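Local coordinates for pyridoxamine 5'-phosphate oxidase family protein (Corynebacterium diphtheriae NCTC 13129, PDB 3CP3), which is of unknown function but, as a member of the pyridoxamine 5'-phosphate oxidase family, probably binds a flavin cofactor in a split beta-barrel fold, at residues R57-R61 with E106-D111; N46-D50 with L113-P117. The contacts are given in a common frame with arbitrary orientation. Numbering follows the deposited sequence.

Contact 1: R57-R61 with E106-D111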
ATOM      1  N   ARG A  57      18.213  -5.178   2.639  1.00 40.69           N
ATOM      2  CA  ARG A  57      18.082  -3.780   2.249  1.00 38.46           C
ATOM      3  C   ARG A  57      17.274  -3.697   0.978  1.00 36.00           C
ATOM      4  O   ARG A  57      17.446  -4.517   0.089  1.00 35.13           O
ATOM      5  CB  ARG A  57      19.483  -3.171   2.003  1.00 38.28           C
ATOM      6  CG  ARG A  57      20.228  -2.956   3.314  1.00 41.83           C
ATOM      7  CD  ARG A  57      21.446  -2.073   3.176  1.00 45.58           C
ATOM      8  NE  ARG A  57      22.321  -2.617   2.163  1.00 46.49           N
ATOM      9  CZ  ARG A  57      23.556  -2.191   1.917  1.00 49.10           C
ATOM     10  NH1 ARG A  57      24.097  -1.205   2.647  1.00 44.54           N
ATOM     11  NH2 ARG A  57      24.240  -2.768   0.924  1.00 48.81           N
ATOM     12  N   VAL A  58      16.422  -2.687   0.875  1.00 33.79           N
ATOM     13  CA  VAL A  58      15.713  -2.383  -0.382  1.00 31.88           C
ATOM     14  C   VAL A  58      16.228  -1.099  -0.964  1.00 31.62           C
ATOM     15  O   VAL A  58      16.363  -0.105  -0.224  1.00 30.81           O
ATOM     16  CB  VAL A  58      14.188  -2.166  -0.112  1.00 33.71           C
ATOM     17  CG1 VAL A  58      13.420  -1.719  -1.378  1.00 27.10           C
ATOM     18  CG2 VAL A  58      13.608  -3.430   0.461  1.00 32.80           C
ATOM     19  N   TYR A  59      16.475  -1.086  -2.273  1.00 28.65           N
ATOM     20  CA  TYR A  59      16.779   0.168  -2.969  1.00 28.71           C
ATOM     21  C   TYR A  59      15.687   0.513  -3.947  1.00 28.96           C
ATOM     22  O   TYR A  59      15.160  -0.368  -4.649  1.00 27.74           O
ATOM     23  CB  TYR A  59      18.070   0.027  -3.785  1.00 28.30           C
ATOM     24  CG  TYR A  59      19.290  -0.052  -2.930  1.00 29.29           C
ATOM     25  CD1 TYR A  59      19.903   1.119  -2.451  1.00 27.25           C
ATOM     26  CD2 TYR A  59      19.833  -1.276  -2.570  1.00 29.87           C
ATOM     27  CE1 TYR A  59      21.046   1.045  -1.649  1.00 31.57           C
ATOM     28  CE2 TYR A  59      21.007  -1.338  -1.784  1.00 33.04           C
ATOM     29  CZ  TYR A  59      21.574  -0.182  -1.310  1.00 29.54           C
ATOM     30  OH  TYR A  59      22.718  -0.227  -0.544  1.00 30.42           O
ATOM     31  N   PHE A  60      15.399   1.805  -4.046  1.00 28.24           N
ATOM     32  CA  PHE A  60      14.558   2.336  -5.090  1.00 29.33           C
ATOM     33  C   PHE A  60      15.076   3.722  -5.480  1.00 31.53           C
ATOM     34  O   PHE A  60      16.038   4.205  -4.896  1.00 30.61           O
ATOM     35  CB  PHE A  60      13.063   2.300  -4.634  1.00 29.33           C
ATOM     36  CG  PHE A  60      12.738   3.212  -3.478  1.00 29.37           C
ATOM     37  CD1 PHE A  60      12.340   4.529  -3.717  1.00 28.82           C
ATOM     38  CD2 PHE A  60      12.838   2.775  -2.178  1.00 29.73           C
ATOM     39  CE1 PHE A  60      12.022   5.363  -2.646  1.00 28.87           C
ATOM     40  CE2 PHE A  60      12.585   3.629  -1.100  1.00 30.40           C
ATOM     41  CZ  PHE A  60      12.162   4.913  -1.332  1.00 28.71           C
ATOM     42  N   ARG A  61      14.529   4.298  -6.547  1.00 33.81           N
ATOM     43  CA  ARG A  61      14.922   5.600  -7.005  1.00 37.20           C
ATOM     44  C   ARG A  61      13.859   6.609  -6.784  1.00 38.54           C
ATOM     45  O   ARG A  61      12.703   6.288  -6.880  1.00 37.39           O
ATOM     46  CB  ARG A  61      15.172   5.570  -8.487  1.00 36.78           C
ATOM     47  CG  ARG A  61      16.351   4.779  -8.847  1.00 42.89           C
ATOM     48  CD  ARG A  61      16.185   4.255 -10.236  1.00 47.24           C
ATOM     49  NE  ARG A  61      17.492   3.872 -10.714  1.00 53.46           N
ATOM     50  CZ  ARG A  61      17.743   3.353 -11.907  1.00 53.96           C
ATOM     51  NH1 ARG A  61      18.998   3.038 -12.216  1.00 54.97           N
ATOM     52  NH2 ARG A  61      16.751   3.158 -12.770  1.00 52.67           N
ATOM     53  N   GLU A 106      28.339   3.159  -2.676  1.00 35.18           N
ATOM     54  CA  GLU A 106      27.028   2.501  -2.505  1.00 33.55           C
ATOM     55  C   GLU A 106      26.016   2.792  -3.661  1.00 32.82           C
ATOM     56  O   GLU A 106      25.360   1.862  -4.153  1.00 34.24           O
ATOM     57  CB  GLU A 106      26.430   2.775  -1.119  1.00 33.99           C
ATOM     58  CG  GLU A 106      25.103   2.036  -0.920  1.00 33.60           C
ATOM     59  CD  GLU A 106      24.461   2.277   0.427  1.00 38.21           C
ATOM     60  OE1 GLU A 106      25.202   2.700   1.345  1.00 39.89           O
ATOM     61  OE2 GLU A 106      23.216   2.024   0.559  1.00 35.12           O
ATOM     62  N   ALA A 107      25.851   4.055  -4.078  1.00 31.84           N
ATOM     63  CA  ALA A 107      25.197   4.385  -5.368  1.00 32.00           C
ATOM     64  C   ALA A 107      25.615   3.503  -6.578  1.00 32.31           C
ATOM     65  O   ALA A 107      24.765   3.040  -7.372  1.00 30.75           O
ATOM     66  CB  ALA A 107      25.418   5.847  -5.717  1.00 32.40           C
ATOM     67  N   ARG A 108      26.926   3.308  -6.723  1.00 31.46           N
ATOM     68  CA  ARG A 108      27.509   2.494  -7.781  1.00 32.15           C
ATOM     69  C   ARG A 108      27.083   1.015  -7.687  1.00 32.12           C
ATOM     70  O   ARG A 108      26.647   0.392  -8.663  1.00 31.56           O
ATOM     71  CB  ARG A 108      29.032   2.646  -7.721  1.00 32.24           C
ATOM     72  CG  ARG A 108      29.795   1.978  -8.817  1.00 33.31           C
ATOM     73  CD  ARG A 108      31.290   2.411  -8.812  1.00 36.67           C
ATOM     74  NE  ARG A 108      31.503   3.870  -8.711  1.00 42.13           N
ATOM     75  CZ  ARG A 108      32.317   4.490  -7.826  1.00 44.98           C
ATOM     76  NH1 ARG A 108      33.044   3.800  -6.937  1.00 46.27           N
ATOM     77  NH2 ARG A 108      32.425   5.820  -7.838  1.00 43.79           N
ATOM     78  N   HIS A 109      27.215   0.475  -6.485  1.00 33.09           N
ATOM     79  CA  HIS A 109      26.657  -0.812  -6.100  1.00 33.53           C
ATOM     80  C   HIS A 109      25.117  -0.947  -6.358  1.00 33.34           C
ATOM     81  O   HIS A 109      24.685  -1.891  -6.991  1.00 33.44           O
ATOM     82  CB  HIS A 109      26.989  -1.087  -4.625  1.00 33.17           C
ATOM     83  CG  HIS A 109      26.202  -2.208  -4.041  1.00 34.17           C
ATOM     84  ND1 HIS A 109      26.349  -3.512  -4.460  1.00 34.71           N
ATOM     85  CD2 HIS A 109      25.209  -2.212  -3.118  1.00 31.69           C
ATOM     86  CE1 HIS A 109      25.492  -4.274  -3.804  1.00 34.54           C
ATOM     87  NE2 HIS A 109      24.806  -3.512  -2.976  1.00 33.60           N
ATOM     88  N   ALA A 110      24.319  -0.000  -5.882  1.00 33.51           N
ATOM     89  CA  ALA A 110      22.866  -0.022  -6.125  1.00 33.95           C
ATOM     90  C   ALA A 110      22.537  -0.076  -7.635  1.00 34.60           C
ATOM     91  O   ALA A 110      21.594  -0.751  -8.046  1.00 33.39           O
ATOM     92  CB  ALA A 110      22.219   1.163  -5.480  1.00 33.68           C
ATOM     93  N   ASP A 111      23.358   0.601  -8.438  1.00 35.16           N
ATOM     94  CA  ASP A 111      23.199   0.644  -9.890  1.00 36.68           C
ATOM     95  C   ASP A 111      23.484  -0.679 -10.633  1.00 36.94           C
ATOM     96  O   ASP A 111      23.292  -0.761 -11.853  1.00 36.63           O
ATOM     97  CB  ASP A 111      24.051   1.762 -10.470  1.00 37.53           C
ATOM     98  CG  ASP A 111      23.441   2.369 -11.713  1.00 39.50           C
ATOM     99  OD1 ASP A 111      22.248   2.750 -11.661  1.00 45.03           O
ATOM    100  OD2 ASP A 111      24.144   2.456 -12.732  1.00 41.23           O
TER

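Contact 2: N46-D50 with L113-P117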
ATOM      1  N   ASN A  46       9.473   1.124  -8.345  0.50 29.01           N
ATOM      2  CA  ASN A  46      10.269  -0.056  -8.738  0.50 28.91           C
ATOM      3  C   ASN A  46      11.430  -0.185  -7.730  0.50 28.56           C
ATOM      4  O   ASN A  46      12.133   0.799  -7.425  0.50 28.43           O
ATOM      5  CB  ASN A  46      10.798   0.039 -10.203  0.50 28.98           C
ATOM      6  CG  ASN A  46       9.691  -0.129 -11.270  0.50 29.79           C
ATOM      7  OD1 ASN A  46       8.976  -1.139 -11.309  0.50 34.91           O
ATOM      8  ND2 ASN A  46       9.568   0.855 -12.142  0.50 27.81           N
ATOM      9  N   PHE A  47      11.641  -1.383  -7.206  1.00 27.82           N
ATOM     10  CA  PHE A  47      12.629  -1.607  -6.130  1.00 28.14           C
ATOM     11  C   PHE A  47      13.442  -2.867  -6.468  1.00 28.40           C
ATOM     12  O   PHE A  47      13.039  -3.699  -7.306  1.00 28.23           O
ATOM     13  CB  PHE A  47      11.903  -1.797  -4.752  1.00 27.76           C
ATOM     14  CG  PHE A  47      11.261  -3.146  -4.624  1.00 27.76           C
ATOM     15  CD1 PHE A  47      11.918  -4.197  -3.966  1.00 26.95           C
ATOM     16  CD2 PHE A  47      10.029  -3.389  -5.199  1.00 27.12           C
ATOM     17  CE1 PHE A  47      11.364  -5.469  -3.927  1.00 26.66           C
ATOM     18  CE2 PHE A  47       9.438  -4.666  -5.117  1.00 28.90           C
ATOM     19  CZ  PHE A  47      10.110  -5.709  -4.485  1.00 26.15           C
ATOM     20  N   VAL A  48      14.540  -3.046  -5.755  1.00 28.86           N
ATOM     21  CA  VAL A  48      15.222  -4.325  -5.731  1.00 29.47           C
ATOM     22  C   VAL A  48      15.556  -4.617  -4.273  1.00 31.86           C
ATOM     23  O   VAL A  48      15.819  -3.694  -3.489  1.00 29.75           O
ATOM     24  CB  VAL A  48      16.523  -4.334  -6.604  1.00 28.84           C
ATOM     25  CG1 VAL A  48      16.183  -4.426  -8.094  1.00 30.13           C
ATOM     26  CG2 VAL A  48      17.439  -3.086  -6.304  1.00 28.32           C
ATOM     27  N   LEU A  49      15.526  -5.902  -3.924  1.00 32.69           N
ATOM     28  CA  LEU A  49      15.967  -6.381  -2.629  1.00 36.01           C
ATOM     29  C   LEU A  49      17.448  -6.759  -2.698  1.00 37.19           C
ATOM     30  O   LEU A  49      17.846  -7.539  -3.563  1.00 36.96           O
ATOM     31  CB  LEU A  49      15.158  -7.639  -2.259  1.00 35.31           C
ATOM     32  CG  LEU A  49      15.524  -8.306  -0.936  1.00 38.50           C
ATOM     33  CD1 LEU A  49      15.099  -7.364   0.250  1.00 40.50           C
ATOM     34  CD2 LEU A  49      14.809  -9.649  -0.821  1.00 36.37           C
ATOM     35  N   ASP A  50      18.243  -6.223  -1.783  1.00 39.81           N
ATOM     36  CA  ASP A  50      19.690  -6.471  -1.717  1.00 43.52           C
ATOM     37  C   ASP A  50      20.001  -7.229  -0.421  1.00 45.55           C
ATOM     38  O   ASP A  50      19.581  -6.825   0.656  1.00 46.23           O
ATOM     39  CB  ASP A  50      20.475  -5.154  -1.778  1.00 42.57           C
ATOM     40  CG  ASP A  50      21.992  -5.370  -1.821  1.00 44.15           C
ATOM     41  OD1 ASP A  50      22.432  -6.477  -2.201  1.00 43.00           O
ATOM     42  OD2 ASP A  50      22.747  -4.429  -1.490  1.00 44.68           O
ATOM     43  N   LEU A 113      22.161  -3.612  -9.515  1.00 38.81           N
ATOM     44  CA  LEU A 113      21.160  -4.534  -8.993  1.00 39.98           C
ATOM     45  C   LEU A 113      19.979  -4.823  -9.926  1.00 40.51           C
ATOM     46  O   LEU A 113      19.137  -5.653  -9.599  1.00 41.21           O
ATOM     47  CB  LEU A 113      20.677  -4.056  -7.632  1.00 39.62           C
ATOM     48  CG  LEU A 113      21.775  -3.990  -6.553  1.00 41.30           C
ATOM     49  CD1 LEU A 113      21.207  -3.427  -5.266  1.00 41.36           C
ATOM     50  CD2 LEU A 113      22.425  -5.354  -6.301  1.00 41.61           C
ATOM     51  N   GLY A 114      19.912  -4.135 -11.059  1.00 41.83           N
ATOM     52  CA  GLY A 114      18.904  -4.410 -12.084  1.00 42.93           C
ATOM     53  C   GLY A 114      17.579  -3.664 -11.945  1.00 44.40           C
ATOM     54  O   GLY A 114      16.525  -4.202 -12.317  1.00 44.98           O
ATOM     55  N   LEU A 115      17.598  -2.439 -11.409  1.00 44.26           N
ATOM     56  CA  LEU A 115      16.405  -1.585 -11.452  1.00 44.58           C
ATOM     57  C   LEU A 115      16.175  -1.144 -12.884  1.00 46.20           C
ATOM     58  O   LEU A 115      17.127  -0.971 -13.627  1.00 45.56           O
ATOM     59  CB  LEU A 115      16.583  -0.350 -10.594  1.00 43.81           C
ATOM     60  CG  LEU A 115      16.544  -0.491  -9.086  1.00 41.88           C
ATOM     61  CD1 LEU A 115      17.259   0.692  -8.463  1.00 40.77           C
ATOM     62  CD2 LEU A 115      15.093  -0.574  -8.598  1.00 40.60           C
ATOM     63  N   LYS A 116      14.923  -0.933 -13.268  1.00 48.52           N
ATOM     64  CA  LYS A 116      14.625  -0.535 -14.645  1.00 51.31           C
ATOM     65  C   LYS A 116      15.214   0.851 -14.993  1.00 52.42           C
ATOM     66  O   LYS A 116      14.958   1.822 -14.294  1.00 53.03           O
ATOM     67  CB  LYS A 116      13.111  -0.554 -14.893  1.00 51.71           C
ATOM     68  CG  LYS A 116      12.512  -1.951 -15.105  1.00 53.61           C
ATOM     69  CD  LYS A 116      11.860  -2.472 -13.832  1.00 56.16           C
ATOM     70  CE  LYS A 116      11.108  -3.781 -14.082  1.00 56.57           C
ATOM     71  NZ  LYS A 116      12.026  -4.948 -14.066  1.00 55.30           N
ATOM     72  N   PRO A 117      15.997   0.950 -16.082  1.00 53.71           N
ATOM     73  CA  PRO A 117      16.501   2.284 -16.447  1.00 54.36           C
ATOM     74  C   PRO A 117      15.384   3.322 -16.663  1.00 54.79           C
ATOM     75  O   PRO A 117      14.331   3.010 -17.227  1.00 55.20           O
ATOM     76  CB  PRO A 117      17.246   2.028 -17.768  1.00 54.24           C
ATOM     77  CG  PRO A 117      17.613   0.570 -17.721  1.00 54.01           C
ATOM     78  CD  PRO A 117      16.466  -0.092 -17.023  1.00 53.98           C
TER

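Contact 1: R57-R61 with E106-D111
Polar and charged contacts dominate where strand 57-61 crosses the end of helix 104-110 almost at a right angle (87° between short axes 10.4 Å apart). Tyr-59 OH donates a hydrogen bond of 2.6 Å to Glu-106 OE2, which lies near the ring plane. Glu-106 OE2 also sits 3.9 Å from Arg-57 NH1, but over a face of the guanidinium, so this long salt bridge is purely electrostatic; the same carboxylate pairs with Arg-128, and Arg-57 NH2 with Asp-50. His-109 NE2 comes within 4.0 Å of Arg-57 NH2 and hydrogen-bonds to Asp-50. Arg-61 NH1 meets Asp-111 OD1 at 3.3 Å in a salt bridge whose hydrogen bond is weak (132°).

Apolar contact centres on Tyr-59: Ala-110 CB stands 4.0 Å from its ring centroid, 18° off the normal, a CH-pi contact.

Strand 57-62 runs between strands 39-50 and 125-139 of the antiparallel barrel sheet; the helix covers its outer side, while Val-58 and Phe-60 make no contact with the helix and pack on Phe-47, Val-45 and Val-127.

Contact 2: N46-D50 with L113-P117
Asn-46 opens the strand segment with its CA-to-CB bond directed toward the loop 113-117, and 54 Å² of its surface is covered there. Its backbone O lies 3.5 Å from Leu-115 CD2, and its side chain borders the aliphatic part of Lys-116. Asn-46 also packs on Phe-84 of the second subunit, which places this end of the contact beside the dimer interface. Phe-47 points away from the loop, into the interior, where its ring meets Phe-79 edge-to-face and touches Leu-24 of helix 17-25; only its backbone faces the loop, with Phe-47 C 3.5 Å from Leu-115 CD2.

Val-48 is the centre of the contact, losing 82 Å² to the loop. Its CG2 approaches Leu-113 CB at 3.6 Å and Leu-115 CG at 3.9 Å, so both leucines touch the same methyl, from directions roughly at right angles, while Val-48 CG1 lies 3.5 Å from Leu-113 O. As expected of a strand in the split barrel of the FMN-binding clan, Phe-47 faces the interior and Val-48 the loop, an irregular segment running 175° from the strand direction. No backbone pairing extends the sheet here. Gly-114 turns the loop with phi/psi of 89/32°, where a CB would press against the preceding carbonyl O.

Leu-49 again faces helix 17-25. Asp-50, set sideways to the loop, brings its CB to 4.0 Å from Leu-113 CD1, while its carboxylate serves other partners: OD2 bonds to His-109 and Arg-57, and OD1 to Ser-52.

Both contacts cover the same face of two neighbouring antiparallel strands, 39-50 and 57-62, with consecutive parts of one connection: the end of helix 104-110 together with Asp-111 in contact 1, the following loop in contact 2. Their centres are 8 Å apart and each is partly buried, with Tyr-59 and Ala-110 buried in one, Phe-47 and Asp-50 in the other. Contact 1 relies on charges and a phenol hydrogen bond, whereas contact 2 is mainly aliphatic and buries more surface (351 against 270 Å²). They are joined directly: Tyr-59 N lies 3.0 Å from Val-48 O, a probable sheet hydrogen bond, and His-109 NE2 lies 2.7 Å from Asp-50 OD2, probably hydrogen-bonded.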